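Local structure of lactococcal phage P2 ORF15 (Lactococcus phage p2, 2WZP) at residues E223-K234 with N311-K322. The protein is probably the distal tail (Dit) protein of the phage, a structural component of the assembly at the tip of the tail. Residues are numbered along the deposited sequence; the frame is centred on the assembly and turned at random.
Sequences EIFSFMGILYPK and NLSKAEFKIKRK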
loop_
_atom_site.group_PDB
_atom_site.type_symbol
_atom_site.label_atom_id
_atom_site.label_comp_id
_atom_site.label_asym_id
_atom_site.label_seq_id
_atom_site.Cartn_x
_atom_site.Cartn_y
_atom_site.Cartn_z
ATOM N N GLU M 223 1.756 33.651 -33.960
ATOM C CA GLU M 223 1.167 32.363 -34.349
ATOM C C GLU M 223 -0.365 32.482 -34.313
ATOM O O GLU M 223 -0.914 33.187 -33.447
ATOM C CB GLU M 223 1.567 31.290 -33.357
ATOM C CG GLU M 223 2.692 30.415 -33.840
ATOM C CD GLU M 223 2.864 29.217 -32.930
ATOM O OE1 GLU M 223 3.513 29.372 -31.872
ATOM O OE2 GLU M 223 2.291 28.149 -33.239
ATOM N N ILE M 224 -1.053 31.777 -35.230
ATOM C CA ILE M 224 -2.514 31.732 -35.311
ATOM C C ILE M 224 -2.927 30.258 -35.446
ATOM O O ILE M 224 -2.093 29.410 -35.777
ATOM C CB ILE M 224 -3.073 32.626 -36.489
ATOM C CG1 ILE M 224 -2.802 32.015 -37.887
ATOM C CG2 ILE M 224 -2.605 34.091 -36.404
ATOM C CD1 ILE M 224 -3.774 32.390 -38.919
ATOM N N PHE M 225 -4.207 29.950 -35.199
ATOM C CA PHE M 225 -4.761 28.619 -35.394
ATOM C C PHE M 225 -5.318 28.569 -36.783
ATOM O O PHE M 225 -5.091 27.610 -37.523
ATOM C CB PHE M 225 -5.875 28.341 -34.377
ATOM C CG PHE M 225 -5.383 27.774 -33.072
ATOM C CD1 PHE M 225 -4.935 26.456 -32.990
ATOM C CD2 PHE M 225 -5.388 28.542 -31.915
ATOM C CE1 PHE M 225 -4.442 25.940 -31.797
ATOM C CE2 PHE M 225 -4.928 28.012 -30.714
ATOM C CZ PHE M 225 -4.439 26.723 -30.669
ATOM N N SER M 226 -6.044 29.631 -37.133
ATOM C CA SER M 226 -6.760 29.805 -38.388
ATOM C C SER M 226 -7.362 31.202 -38.413
ATOM O O SER M 226 -7.279 31.969 -37.447
ATOM C CB SER M 226 -7.903 28.780 -38.466
ATOM O OG SER M 226 -8.796 28.862 -37.369
ATOM N N PHE M 227 -8.013 31.513 -39.506
ATOM C CA PHE M 227 -8.695 32.782 -39.629
ATOM C C PHE M 227 -9.951 32.559 -40.430
ATOM O O PHE M 227 -10.118 31.542 -41.121
ATOM C CB PHE M 227 -7.787 33.884 -40.250
ATOM C CG PHE M 227 -7.254 33.538 -41.617
ATOM C CD1 PHE M 227 -6.054 32.844 -41.759
ATOM C CD2 PHE M 227 -7.982 33.836 -42.758
ATOM C CE1 PHE M 227 -5.585 32.485 -43.018
ATOM C CE2 PHE M 227 -7.518 33.469 -44.013
ATOM C CZ PHE M 227 -6.310 32.824 -44.138
ATOM N N MET M 228 -10.807 33.548 -40.358
ATOM C CA MET M 228 -12.056 33.625 -41.068
ATOM C C MET M 228 -12.183 35.063 -41.614
ATOM O O MET M 228 -11.766 36.027 -40.960
ATOM C CB MET M 228 -13.158 33.277 -40.099
ATOM C CG MET M 228 -14.469 33.196 -40.726
ATOM S SD MET M 228 -15.388 34.601 -40.165
ATOM C CE MET M 228 -16.904 34.234 -40.921
ATOM N N GLY M 229 -12.693 35.195 -42.825
ATOM C CA GLY M 229 -12.822 36.510 -43.438
ATOM C C GLY M 229 -13.927 36.655 -44.448
ATOM O O GLY M 229 -14.394 35.660 -45.019
ATOM N N ILE M 230 -14.349 37.919 -44.644
ATOM C CA ILE M 230 -15.350 38.385 -45.616
ATOM C C ILE M 230 -14.573 39.261 -46.557
ATOM O O ILE M 230 -14.016 40.263 -46.124
ATOM C CB ILE M 230 -16.549 39.120 -44.964
ATOM C CG1 ILE M 230 -17.292 38.159 -44.008
ATOM C CG2 ILE M 230 -17.486 39.734 -46.023
ATOM C CD1 ILE M 230 -18.738 37.868 -44.304
ATOM N N LEU M 231 -14.464 38.823 -47.820
ATOM C CA LEU M 231 -13.713 39.474 -48.883
ATOM C C LEU M 231 -14.671 40.180 -49.820
ATOM O O LEU M 231 -15.667 39.589 -50.233
ATOM C CB LEU M 231 -12.864 38.440 -49.669
ATOM C CG LEU M 231 -12.097 37.328 -48.887
ATOM C CD1 LEU M 231 -11.380 36.392 -49.842
ATOM C CD2 LEU M 231 -11.084 37.899 -47.936
ATOM N N TYR M 232 -14.383 41.464 -50.146
ATOM C CA TYR M 232 -15.192 42.254 -51.081
ATOM C C TYR M 232 -14.415 42.482 -52.396
ATOM O O TYR M 232 -13.554 43.375 -52.462
ATOM C CB TYR M 232 -15.698 43.575 -50.447
ATOM C CG TYR M 232 -16.625 43.376 -49.260
ATOM C CD1 TYR M 232 -17.991 43.176 -49.442
ATOM C CD2 TYR M 232 -16.134 43.380 -47.956
ATOM C CE1 TYR M 232 -18.851 43.013 -48.357
ATOM C CE2 TYR M 232 -16.983 43.212 -46.863
ATOM C CZ TYR M 232 -18.346 43.055 -47.070
ATOM O OH TYR M 232 -19.195 42.869 -46.009
ATOM N N PRO M 233 -14.697 41.665 -53.448
ATOM C CA PRO M 233 -13.982 41.849 -54.738
ATOM C C PRO M 233 -14.185 43.221 -55.381
ATOM O O PRO M 233 -15.194 43.887 -55.139
ATOM C CB PRO M 233 -14.491 40.702 -55.621
ATOM C CG PRO M 233 -15.241 39.758 -54.693
ATOM C CD PRO M 233 -15.685 40.559 -53.515
ATOM N N LYS M 234 -13.183 43.675 -56.140
ATOM C CA LYS M 234 -13.207 44.990 -56.773
ATOM C C LYS M 234 -13.645 44.931 -58.229
ATOM O O LYS M 234 -14.719 45.438 -58.554
ATOM C CB LYS M 234 -11.841 45.702 -56.613
ATOM C CG LYS M 234 -11.877 47.206 -56.833
ATOM C CD LYS M 234 -10.601 47.862 -56.368
ATOM C CE LYS M 234 -10.766 49.346 -56.114
ATOM N NZ LYS M 234 -10.279 49.728 -54.744
ATOM N N ASN M 311 -7.302 41.966 -55.664
ATOM C CA ASN M 311 -8.486 42.528 -56.290
ATOM C C ASN M 311 -9.652 42.666 -55.313
ATOM O O ASN M 311 -10.780 42.309 -55.632
ATOM C CB ASN M 311 -8.847 41.738 -57.559
ATOM C CG ASN M 311 -10.006 42.274 -58.310
ATOM O OD1 ASN M 311 -10.247 43.477 -58.321
ATOM N ND2 ASN M 311 -10.789 41.384 -58.892
ATOM N N LEU M 312 -9.374 43.210 -54.113
ATOM C CA LEU M 312 -10.417 43.427 -53.106
ATOM C C LEU M 312 -10.445 44.874 -52.738
ATOM O O LEU M 312 -9.384 45.507 -52.623
ATOM C CB LEU M 312 -10.220 42.598 -51.815
ATOM C CG LEU M 312 -10.003 41.083 -51.921
ATOM C CD1 LEU M 312 -9.782 40.491 -50.546
ATOM C CD2 LEU M 312 -11.198 40.393 -52.588
ATOM N N SER M 313 -11.649 45.398 -52.489
ATOM C CA SER M 313 -11.768 46.765 -52.038
ATOM C C SER M 313 -11.592 46.810 -50.516
ATOM O O SER M 313 -11.086 47.784 -49.977
ATOM C CB SER M 313 -13.107 47.348 -52.461
ATOM O OG SER M 313 -14.183 46.578 -51.956
ATOM N N LYS M 314 -11.992 45.735 -49.835
ATOM C CA LYS M 314 -11.998 45.581 -48.384
ATOM C C LYS M 314 -12.033 44.086 -48.042
ATOM O O LYS M 314 -12.479 43.267 -48.856
ATOM C CB LYS M 314 -13.279 46.265 -47.838
ATOM C CG LYS M 314 -13.302 46.570 -46.338
ATOM C CD LYS M 314 -14.670 47.100 -45.899
ATOM C CE LYS M 314 -14.577 48.080 -44.752
ATOM N NZ LYS M 314 -15.907 48.377 -44.144
ATOM N N ALA M 315 -11.580 43.753 -46.827
ATOM C CA ALA M 315 -11.607 42.419 -46.221
ATOM C C ALA M 315 -11.770 42.598 -44.719
ATOM O O ALA M 315 -11.146 43.481 -44.124
ATOM C CB ALA M 315 -10.325 41.653 -46.520
ATOM N N GLU M 316 -12.640 41.795 -44.110
ATOM C CA GLU M 316 -12.894 41.827 -42.675
ATOM C C GLU M 316 -12.550 40.446 -42.165
ATOM O O GLU M 316 -13.150 39.462 -42.589
ATOM C CB GLU M 316 -14.366 42.170 -42.394
ATOM C CG GLU M 316 -14.736 43.586 -42.791
ATOM C CD GLU M 316 -14.749 44.629 -41.693
ATOM O OE1 GLU M 316 -15.510 45.614 -41.820
ATOM O OE2 GLU M 316 -14.005 44.459 -40.703
ATOM N N PHE M 317 -11.551 40.387 -41.292
ATOM C CA PHE M 317 -11.048 39.156 -40.688
ATOM C C PHE M 317 -11.409 38.997 -39.210
ATOM O O PHE M 317 -11.549 39.982 -38.477
ATOM C CB PHE M 317 -9.519 39.097 -40.862
ATOM C CG PHE M 317 -9.004 38.456 -42.130
ATOM C CD1 PHE M 317 -7.916 37.597 -42.098
ATOM C CD2 PHE M 317 -9.602 38.720 -43.358
ATOM C CE1 PHE M 317 -7.423 37.028 -43.266
ATOM C CE2 PHE M 317 -9.135 38.118 -44.523
ATOM C CZ PHE M 317 -8.058 37.263 -44.464
ATOM N N LYS M 318 -11.534 37.738 -38.787
ATOM C CA LYS M 318 -11.690 37.275 -37.406
ATOM C C LYS M 318 -10.634 36.194 -37.269
ATOM O O LYS M 318 -10.775 35.108 -37.836
ATOM C CB LYS M 318 -13.093 36.744 -37.118
ATOM C CG LYS M 318 -13.359 36.541 -35.638
ATOM C CD LYS M 318 -14.701 35.884 -35.417
ATOM C CE LYS M 318 -14.996 35.825 -33.952
ATOM N NZ LYS M 318 -16.300 35.195 -33.657
ATOM N N ILE M 319 -9.510 36.564 -36.668
ATOM C CA ILE M 319 -8.342 35.697 -36.515
ATOM C C ILE M 319 -8.368 34.985 -35.208
ATOM O O ILE M 319 -8.666 35.593 -34.182
ATOM C CB ILE M 319 -7.064 36.519 -36.721
ATOM C CG1 ILE M 319 -7.037 37.116 -38.149
ATOM C CG2 ILE M 319 -5.821 35.696 -36.445
ATOM C CD1 ILE M 319 -6.820 38.492 -38.194
ATOM N N LYS M 320 -8.071 33.671 -35.252
ATOM C CA LYS M 320 -8.018 32.836 -34.073
ATOM C C LYS M 320 -6.555 32.775 -33.679
ATOM O O LYS M 320 -5.789 31.977 -34.227
ATOM C CB LYS M 320 -8.630 31.454 -34.341
ATOM C CG LYS M 320 -9.128 30.805 -33.074
ATOM C CD LYS M 320 -9.388 29.319 -33.252
ATOM C CE LYS M 320 -10.835 28.901 -33.136
ATOM N NZ LYS M 320 -10.965 27.452 -33.396
ATOM N N ARG M 321 -6.151 33.684 -32.764
ATOM C CA ARG M 321 -4.768 33.790 -32.260
ATOM C C ARG M 321 -4.401 32.572 -31.421
ATOM O O ARG M 321 -5.286 31.979 -30.843
ATOM C CB ARG M 321 -4.582 35.091 -31.480
ATOM C CG ARG M 321 -4.856 36.328 -32.336
ATOM C CD ARG M 321 -4.483 37.623 -31.687
ATOM N NE ARG M 321 -3.097 37.728 -31.263
ATOM C CZ ARG M 321 -2.304 38.747 -31.559
ATOM N NH1 ARG M 321 -1.060 38.780 -31.101
ATOM N NH2 ARG M 321 -2.755 39.763 -32.288
ATOM N N LYS M 322 -3.127 32.169 -31.386
ATOM C CA LYS M 322 -2.670 30.931 -30.751
ATOM C C LYS M 322 -1.642 31.151 -29.652
ATOM O O LYS M 322 -0.746 31.978 -29.805
ATOM C CB LYS M 322 -2.098 30.012 -31.862
ATOM C CG LYS M 322 -1.451 28.675 -31.444
ATOM C CD LYS M 322 -1.106 27.868 -32.668
ATOM C CE LYS M 322 -0.819 26.423 -32.412
ATOM N NZ LYS M 322 0.621 26.182 -32.262
HETATM O O HOH W 1 -8.962 26.431 -35.601
#
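Lys322 NZ is gripped by two carboxylates: Glu223 OE2 meets it across the contact at 2.8 Å, on the syn side, somewhat out of the carboxylate plane, and Asp324 adds a second salt bridge. With CG anti to the backbone N (chi1 176°), the Lys322 chain is carried over one face of the Phe225 ring, CG lying 3.8 Å from the ring centroid in a CH-pi contact. A single lysine thus combines an ionic end with an apolar stem, and Ile76 of a second subunit packs on both Phe225 and Lys322. Next to them, Phe225 N gives an almost straight bond to Lys320 O (2.7 Å). Lys320 NZ donates to a water shared with Ser226 OG and also forms a salt bridge with Asp134.

Residues 226-233 and 314-322 run antiparallel, their axes at 167°, as neighbouring inner strands of a six-stranded antiparallel sheet in the Dit C-terminal domain; strand 165-173 flanks 314-322 and strand 265-269 flanks 226-233. Paired backbone bonds link Met228 with Lys318 and Ile230 with Glu316.

On the face carrying Phe227, the Phe317 ring lies beside the Phe227 ring, pointing the same way. Their planes are nearly parallel (10°) but slid apart, with centroids 5.0 Å from each other, so overlap is slight. Leu231 CD2 touches the Phe317 edge at CE2 (3.9 Å), while Leu231 CB rests against Leu312 CD1; Val242 of strand 240-246 packs on both leucines. At the far end, Tyr232 O accepts a hydrogen bond from Ser313 N, and Lys234 N bonds to Asn311 O (2.8 Å).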